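PDB 6QVI: ComZ from Thermus thermophilus, which probably acts as a DNA receptor at the tip of a competence pilus, joining a pseudopilin-like domain to a beta-solenoid domain. Local coordinates for residues L135-A141 and I156-V162; A450-G455 and F467-N473; L75-E81 and R93-L98. Numbering follows the deposited sequence.

Contact 1: residues L135-A141 and I156-V162; sequences LEQAIFA and IRGGVYV
Backbone hydrogen bonds carry this pairing of two parallel beta-solenoid strands, 139-141 and 160-162, whose axes approach to 4.6 Å at 7°. A141 N donates to Y161 O (2.7 Å, nearly linear), Y161 N to I139 O (3.0 Å) and I139 N to G159 O (3.2 Å); G159 O also takes a weak bond from A138 N (2.6 Å). The register is I139-V160, F140-Y161, A141-V162. On one face F140 and Y161, both t at chi1, form an offset stack with centroids 4.5 Å apart and planes at 11°, and L135 CD1 reaches Y161 CE2 at 3.4 Å. The other face holds I139, V160, A141 and V162. At the preceding corner A138 CB packs against I156 CG2 (3.4 Å), and G158 adopts phi/psi 142/-179, where a CB would jam against the carbonyl of R157. Outside, V470 and S472 bond F140 on its other side. The main-chain bonds thus hold the strands parallel whatever the side chains, while the matched residues add an aromatic stack on one face and apolar contacts on the other.

Contact 2: residues A450-G455 and F467-N473; sequences APVYAG and FGSVISN
Two successive rungs of a beta-solenoid meet here, where in-register parallel strands on neighbouring coils exchange main-chain hydrogen bonds. Strands 451-454 and 469-472 run 4.7 Å apart at closest approach, with 13° between their directions, and pair V452 with V470, Y453 with I471 and A454 with S472. The ladder is best followed by donors. A450 N gives to F467 O (2.8 Å), V452 N to S469 O (2.9 Å), I471 N to V452 O (3.0 Å) and A454 N to I471 O (2.9 Å); a weak bond from N473 N to A454 O (3.5 Å) ends the series. In this parallel pattern the amide and carbonyl of V452 both serve 467-473, as do those of A454, whereas Y453 turns its main chain to F435 and A437 on the preceding coil. V470, correspondingly, bonds outward to A138 and F140. Three carbonyls accept a CA-H contact besides their amide bond: V470 CA lies 3.4 Å from V452 O, Y453 CA 3.3 Å from I471 O and S472 CA 3.2 Å from A454 O. Corners bound both strands. G468 turns one of them at phi/psi 131/-111, where a CB would clash with A450 O. The side chains of V452, V470, A454 and S472 share one face, where F458 packs on V452, V470 and S472, and S472 OG bonds Q474 O. Y453 (chi1 t) and I471 (chi1 m, chi2 t) occupy the other, beside W294, whose ring meets that of Y453 edge-to-face. I471 CG2 rests at the edge of the Y453 ring, 3.4 Å from CD2.

Contact 3: residues L75-E81 and R93-L98; sequences LVLAQNE and RYTATL
An antiparallel beta hairpin of the pseudopilin-like domain, packed against helix 12-40, illustrates how bulges can be absorbed without breaking a sheet. Between regular pairs, 75-81 twice supplies an extra residue opposite the continuous strand 93-98. L75 and L98 make a hydrogen-bonded pair, L75 N to L98 O at 2.7 Å and L98 N to L75 O at 2.8 Å; V76 and T97 follow as a non-hydrogen-bonded pair. L77 (phi/psi -92/-23) and A78 then both face A96 in a classic bulge: L77 N and A78 N donate to A96 O at 3.0 and 3.1 Å, and A96 N returns to A78 O at 2.8 Å. Next comes a G1 bulge, with N80 at positive phi (56/32) and E81 facing Y94; Y94 N gives to E81 O (3.0 Å), E81 N weakly to Y94 O (3.2 Å). A78, A96, Y94 and E81 share a face toward the helix, where Y28 touches both alanines and K27 forms a salt bridge with E81. Y94 (chi1 p) receives E81 CB over its ring, 4.2 Å from the centroid, in an off-centre CH-pi contact. In the G1 bulge, N80 N bonds the side chain of T95, meeting OG1 at 3.2 Å.

In the fold
The three contacts show the same main-chain chemistry put to two architectural uses. Contacts 1 and 2 are adjoining pairs in a parallel run of one mixed sheet of the beta-solenoid domain, with centres 10 Å apart: strand 139-141 lies beside strand 469-472, and probable hydrogen bonds run from V470 N to A138 O (2.8 Å) and from F140 N to V470 O (2.9 Å). Residues from an early and a late part of that domain thus become neighbours. Contact 3 belongs to the antiparallel sheet of the pseudopilin-like domain; its centre is 41 Å from contact 1 and 47 Å from contact 2, and its nearest atoms stay about 23 and 33 Å from theirs.

Contact 1: residues L135-A141 and I156-V162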
# COMPACT_ATOMS: atom_id res chain seq x y z
N LEU A 135 0.25 -1.77 -3.55
CA LEU A 135 -0.88 -0.94 -3.95
C LEU A 135 -0.96 0.32 -3.10
O LEU A 135 -0.73 0.29 -1.88
CB LEU A 135 -2.18 -1.73 -3.85
CG LEU A 135 -2.21 -2.90 -4.82
CD1 LEU A 135 -3.60 -3.48 -4.94
CD2 LEU A 135 -1.68 -2.43 -6.20
N GLU A 136 -1.26 1.43 -3.77
CA GLU A 136 -1.31 2.73 -3.12
C GLU A 136 -2.61 3.42 -3.51
O GLU A 136 -2.72 3.96 -4.61
CB GLU A 136 -0.10 3.59 -3.47
CG GLU A 136 1.18 3.03 -2.89
CD GLU A 136 2.33 4.00 -2.98
OE1 GLU A 136 2.15 5.07 -3.60
OE2 GLU A 136 3.41 3.70 -2.42
N GLN A 137 -3.58 3.38 -2.59
CA GLN A 137 -4.87 3.98 -2.88
C GLN A 137 -5.44 4.58 -1.59
O GLN A 137 -5.13 4.13 -0.48
CB GLN A 137 -5.82 2.93 -3.50
CG GLN A 137 -6.08 1.76 -2.55
CD GLN A 137 -5.00 0.69 -2.56
OE1 GLN A 137 -4.63 0.19 -3.61
NE2 GLN A 137 -4.45 0.40 -1.39
N ALA A 138 -6.31 5.57 -1.74
CA ALA A 138 -6.94 6.12 -0.54
C ALA A 138 -7.99 5.18 -0.02
O ALA A 138 -8.21 5.11 1.20
CB ALA A 138 -7.58 7.48 -0.81
N ILE A 139 -8.66 4.48 -0.90
CA ILE A 139 -9.70 3.61 -0.48
C ILE A 139 -9.66 2.32 -1.19
O ILE A 139 -9.77 2.29 -2.36
CB ILE A 139 -11.04 4.19 -0.88
CG1 ILE A 139 -11.39 5.37 -0.02
CG2 ILE A 139 -12.14 3.18 -0.74
CD1 ILE A 139 -12.70 5.96 -0.41
N PHE A 140 -9.55 1.24 -0.45
CA PHE A 140 -9.56 -0.05 -1.05
C PHE A 140 -10.87 -0.62 -0.64
O PHE A 140 -11.11 -0.76 0.51
CB PHE A 140 -8.45 -0.86 -0.48
CG PHE A 140 -8.32 -2.19 -1.09
CD1 PHE A 140 -7.32 -2.46 -1.93
CD2 PHE A 140 -9.22 -3.15 -0.81
CE1 PHE A 140 -7.19 -3.69 -2.50
CE2 PHE A 140 -9.11 -4.38 -1.36
CZ PHE A 140 -8.09 -4.65 -2.21
N ALA A 141 -11.74 -0.95 -1.57
CA ALA A 141 -13.03 -1.47 -1.22
C ALA A 141 -13.17 -2.92 -1.46
O ALA A 141 -12.61 -3.44 -2.36
CB ALA A 141 -14.10 -0.74 -1.96
N ILE A 156 -11.89 12.02 -3.10
CA ILE A 156 -10.84 11.07 -2.73
C ILE A 156 -9.55 11.55 -3.38
O ILE A 156 -9.42 11.53 -4.61
CB ILE A 156 -11.15 9.63 -3.18
CG1 ILE A 156 -12.43 9.08 -2.58
CG2 ILE A 156 -9.97 8.70 -2.93
CD1 ILE A 156 -13.54 8.95 -3.62
N ARG A 157 -8.58 11.96 -2.56
CA ARG A 157 -7.30 12.37 -3.12
C ARG A 157 -6.39 11.14 -3.01
O ARG A 157 -5.74 10.89 -1.99
CB ARG A 157 -6.79 13.61 -2.41
CG ARG A 157 -7.97 14.49 -2.12
CD ARG A 157 -7.64 15.92 -1.87
NE ARG A 157 -7.31 16.53 -3.14
CZ ARG A 157 -7.66 17.76 -3.47
NH1 ARG A 157 -8.34 18.50 -2.60
NH2 ARG A 157 -7.34 18.25 -4.66
N GLY A 158 -6.37 10.36 -4.09
CA GLY A 158 -5.65 9.11 -4.13
C GLY A 158 -6.41 8.05 -4.91
O GLY A 158 -7.50 8.31 -5.44
N GLY A 159 -5.88 6.83 -5.01
CA GLY A 159 -6.55 5.83 -5.80
C GLY A 159 -7.71 5.24 -5.07
O GLY A 159 -7.86 5.41 -3.86
N VAL A 160 -8.55 4.53 -5.81
CA VAL A 160 -9.63 3.77 -5.23
C VAL A 160 -9.65 2.44 -5.95
O VAL A 160 -9.81 2.38 -7.12
CB VAL A 160 -11.02 4.43 -5.25
CG1 VAL A 160 -10.99 5.89 -5.55
CG2 VAL A 160 -11.95 3.72 -6.17
N TYR A 161 -9.44 1.36 -5.22
CA TYR A 161 -9.43 0.01 -5.75
C TYR A 161 -10.66 -0.67 -5.24
O TYR A 161 -10.96 -0.57 -4.10
CB TYR A 161 -8.19 -0.70 -5.21
CG TYR A 161 -7.92 -2.11 -5.70
CD1 TYR A 161 -8.78 -3.13 -5.45
CD2 TYR A 161 -6.75 -2.42 -6.35
CE1 TYR A 161 -8.52 -4.40 -5.88
CE2 TYR A 161 -6.48 -3.69 -6.76
CZ TYR A 161 -7.38 -4.67 -6.52
OH TYR A 161 -7.13 -5.93 -6.93
N VAL A 162 -11.40 -1.32 -6.09
CA VAL A 162 -12.57 -2.01 -5.66
C VAL A 162 -12.45 -3.42 -6.16
O VAL A 162 -12.06 -3.61 -7.27
CB VAL A 162 -13.79 -1.39 -6.29
CG1 VAL A 162 -15.02 -2.16 -5.90
CG2 VAL A 162 -13.93 0.03 -5.86

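Contact 2: residues A450-G455 and F467-N473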
# COMPACT_ATOMS: atom_id res chain seq x y z
N ALA A 450 -4.66 8.47 10.33
CA ALA A 450 -4.33 7.10 10.65
C ALA A 450 -4.64 6.20 9.47
O ALA A 450 -5.62 6.44 8.76
CB ALA A 450 -5.13 6.67 11.88
N PRO A 451 -3.87 5.14 9.23
CA PRO A 451 -4.33 4.12 8.28
C PRO A 451 -5.34 3.25 9.01
O PRO A 451 -5.15 2.93 10.19
CB PRO A 451 -3.06 3.34 7.93
CG PRO A 451 -2.25 3.44 9.17
CD PRO A 451 -2.56 4.80 9.80
N VAL A 452 -6.44 2.96 8.35
CA VAL A 452 -7.59 2.33 8.97
C VAL A 452 -8.05 1.10 8.18
O VAL A 452 -8.18 1.15 6.95
CB VAL A 452 -8.70 3.39 9.06
CG1 VAL A 452 -10.07 2.76 9.06
CG2 VAL A 452 -8.45 4.31 10.28
N TYR A 453 -8.38 0.02 8.90
CA TYR A 453 -9.03 -1.16 8.33
C TYR A 453 -10.35 -1.43 9.05
O TYR A 453 -10.37 -1.63 10.27
CB TYR A 453 -8.19 -2.43 8.47
CG TYR A 453 -8.93 -3.69 8.04
CD1 TYR A 453 -9.59 -4.46 8.97
CD2 TYR A 453 -9.05 -4.04 6.70
CE1 TYR A 453 -10.29 -5.58 8.61
CE2 TYR A 453 -9.75 -5.19 6.33
CZ TYR A 453 -10.37 -5.95 7.31
OH TYR A 453 -11.09 -7.09 7.04
N ALA A 454 -11.42 -1.56 8.27
CA ALA A 454 -12.73 -1.95 8.78
C ALA A 454 -13.19 -3.18 8.02
O ALA A 454 -13.52 -3.10 6.83
CB ALA A 454 -13.74 -0.81 8.63
N GLY A 455 -13.27 -4.32 8.73
CA GLY A 455 -13.81 -5.52 8.12
C GLY A 455 -15.23 -5.34 7.61
O GLY A 455 -15.60 -5.94 6.60
N PHE A 467 -6.99 11.27 6.81
CA PHE A 467 -5.70 11.19 6.17
C PHE A 467 -5.05 9.87 6.52
O PHE A 467 -5.02 9.48 7.69
CB PHE A 467 -4.80 12.35 6.60
CG PHE A 467 -5.47 13.69 6.53
CD1 PHE A 467 -5.19 14.57 5.50
CD2 PHE A 467 -6.35 14.09 7.52
CE1 PHE A 467 -5.79 15.83 5.45
CE2 PHE A 467 -6.95 15.35 7.47
CZ PHE A 467 -6.66 16.22 6.43
N GLY A 468 -4.49 9.21 5.52
CA GLY A 468 -4.02 7.86 5.72
C GLY A 468 -4.57 7.02 4.59
O GLY A 468 -4.10 7.16 3.45
N SER A 469 -5.50 6.11 4.88
CA SER A 469 -6.11 5.23 3.89
C SER A 469 -7.21 4.44 4.57
O SER A 469 -7.12 4.17 5.77
CB SER A 469 -5.07 4.27 3.28
OG SER A 469 -4.24 3.74 4.30
N VAL A 470 -8.22 4.02 3.82
CA VAL A 470 -9.18 3.11 4.41
C VAL A 470 -9.22 1.89 3.53
O VAL A 470 -9.24 2.01 2.30
CB VAL A 470 -10.59 3.73 4.63
CG1 VAL A 470 -10.44 5.11 5.22
CG2 VAL A 470 -11.55 3.64 3.38
N ILE A 471 -9.04 0.74 4.15
CA ILE A 471 -9.35 -0.58 3.61
C ILE A 471 -10.64 -1.02 4.29
O ILE A 471 -10.69 -1.15 5.52
CB ILE A 471 -8.24 -1.62 3.87
CG1 ILE A 471 -6.94 -1.18 3.21
CG2 ILE A 471 -8.71 -3.04 3.52
CD1 ILE A 471 -5.71 -1.85 3.78
N SER A 472 -11.68 -1.20 3.49
CA SER A 472 -12.91 -1.63 4.11
C SER A 472 -13.80 -2.30 3.06
O SER A 472 -13.68 -2.06 1.87
CB SER A 472 -13.63 -0.44 4.76
OG SER A 472 -14.41 0.24 3.81
N ASN A 473 -14.74 -3.08 3.56
CA ASN A 473 -15.59 -3.83 2.66
C ASN A 473 -16.64 -2.93 2.04
O ASN A 473 -17.07 -3.20 0.91
CB ASN A 473 -16.24 -4.98 3.42
CG ASN A 473 -16.89 -5.96 2.50
OD1 ASN A 473 -18.06 -5.80 2.12
ND2 ASN A 473 -16.12 -6.96 2.07

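Contact 3: residues L75-E81 and R93-L98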
# COMPACT_ATOMS: atom_id res chain seq x y z
N LEU A 75 16.92 -1.33 -25.66
CA LEU A 75 17.56 -0.31 -24.88
C LEU A 75 19.01 -0.64 -24.70
O LEU A 75 19.34 -1.64 -24.14
CB LEU A 75 16.90 -0.24 -23.53
CG LEU A 75 17.70 0.46 -22.48
CD1 LEU A 75 17.65 1.93 -22.78
CD2 LEU A 75 17.12 0.21 -21.12
N VAL A 76 19.88 0.25 -25.11
CA VAL A 76 21.30 -0.04 -25.03
C VAL A 76 21.84 0.34 -23.67
O VAL A 76 21.82 1.51 -23.30
CB VAL A 76 22.08 0.67 -26.15
CG1 VAL A 76 23.55 0.44 -25.95
CG2 VAL A 76 21.63 0.10 -27.49
N LEU A 77 22.37 -0.65 -22.95
CA LEU A 77 22.98 -0.38 -21.65
C LEU A 77 24.48 -0.11 -21.71
O LEU A 77 25.01 0.48 -20.77
CB LEU A 77 22.79 -1.55 -20.70
CG LEU A 77 21.41 -2.13 -20.57
CD1 LEU A 77 21.53 -3.40 -19.75
CD2 LEU A 77 20.50 -1.09 -19.96
N ALA A 78 25.19 -0.55 -22.76
CA ALA A 78 26.63 -0.29 -22.85
C ALA A 78 27.14 -0.55 -24.26
O ALA A 78 26.90 -1.62 -24.83
CB ALA A 78 27.44 -1.15 -21.86
N GLN A 79 27.78 0.45 -24.83
CA GLN A 79 28.30 0.35 -26.17
C GLN A 79 29.79 0.46 -26.10
O GLN A 79 30.29 1.41 -25.58
CB GLN A 79 27.75 1.45 -27.02
CG GLN A 79 28.07 1.30 -28.47
CD GLN A 79 26.88 1.56 -29.34
OE1 GLN A 79 26.95 2.33 -30.28
NE2 GLN A 79 25.79 0.90 -29.04
N ASN A 80 30.48 -0.56 -26.56
CA ASN A 80 31.93 -0.64 -26.57
C ASN A 80 32.62 -0.47 -25.24
O ASN A 80 33.73 -0.03 -25.18
CB ASN A 80 32.50 0.28 -27.62
CG ASN A 80 32.03 -0.08 -28.99
OD1 ASN A 80 32.08 -1.22 -29.36
ND2 ASN A 80 31.56 0.87 -29.73
N GLU A 81 32.00 -0.91 -24.17
CA GLU A 81 32.60 -0.78 -22.88
C GLU A 81 33.75 -1.74 -22.85
O GLU A 81 33.61 -2.83 -23.31
CB GLU A 81 31.58 -1.15 -21.84
CG GLU A 81 32.04 -1.11 -20.41
CD GLU A 81 30.94 -0.69 -19.47
OE1 GLU A 81 30.08 0.11 -19.87
OE2 GLU A 81 30.94 -1.15 -18.33
N ARG A 93 36.17 -5.53 -25.89
CA ARG A 93 35.06 -4.65 -25.76
C ARG A 93 33.79 -5.46 -25.78
O ARG A 93 33.79 -6.59 -26.19
CB ARG A 93 35.02 -3.66 -26.91
CG ARG A 93 36.35 -3.30 -27.52
CD ARG A 93 36.84 -1.92 -27.11
NE ARG A 93 36.23 -0.82 -27.87
CZ ARG A 93 36.46 0.47 -27.63
NH1 ARG A 93 37.28 0.83 -26.65
NH2 ARG A 93 35.86 1.41 -28.36
N TYR A 94 32.69 -4.89 -25.33
CA TYR A 94 31.44 -5.59 -25.39
C TYR A 94 30.32 -4.65 -25.48
O TYR A 94 30.45 -3.51 -25.18
CB TYR A 94 31.23 -6.54 -24.23
CG TYR A 94 31.10 -5.89 -22.92
CD1 TYR A 94 30.02 -5.11 -22.62
CD2 TYR A 94 32.03 -6.08 -21.96
CE1 TYR A 94 29.90 -4.53 -21.40
CE2 TYR A 94 31.92 -5.49 -20.75
CZ TYR A 94 30.84 -4.73 -20.48
OH TYR A 94 30.76 -4.16 -19.27
N THR A 95 29.21 -5.15 -25.94
CA THR A 95 28.07 -4.31 -26.04
C THR A 95 26.85 -4.93 -25.45
O THR A 95 26.38 -5.90 -25.95
CB THR A 95 27.80 -3.91 -27.45
OG1 THR A 95 28.75 -2.94 -27.81
CG2 THR A 95 26.47 -3.32 -27.52
N ALA A 96 26.29 -4.33 -24.40
CA ALA A 96 25.15 -4.94 -23.73
C ALA A 96 23.90 -4.20 -24.16
O ALA A 96 23.85 -2.97 -24.08
CB ALA A 96 25.31 -4.90 -22.21
N THR A 97 22.91 -4.96 -24.60
CA THR A 97 21.63 -4.44 -25.04
C THR A 97 20.53 -5.19 -24.32
O THR A 97 20.63 -6.40 -24.12
CB THR A 97 21.41 -4.60 -26.56
OG1 THR A 97 22.50 -4.01 -27.27
CG2 THR A 97 20.16 -3.89 -26.97
N LEU A 98 19.50 -4.45 -23.91
CA LEU A 98 18.36 -4.99 -23.18
C LEU A 98 17.14 -4.92 -24.08
O LEU A 98 16.83 -3.85 -24.61
CB LEU A 98 18.11 -4.21 -21.89
CG LEU A 98 16.84 -4.69 -21.17
CD1 LEU A 98 17.00 -6.15 -20.82
CD2 LEU A 98 16.52 -3.86 -19.93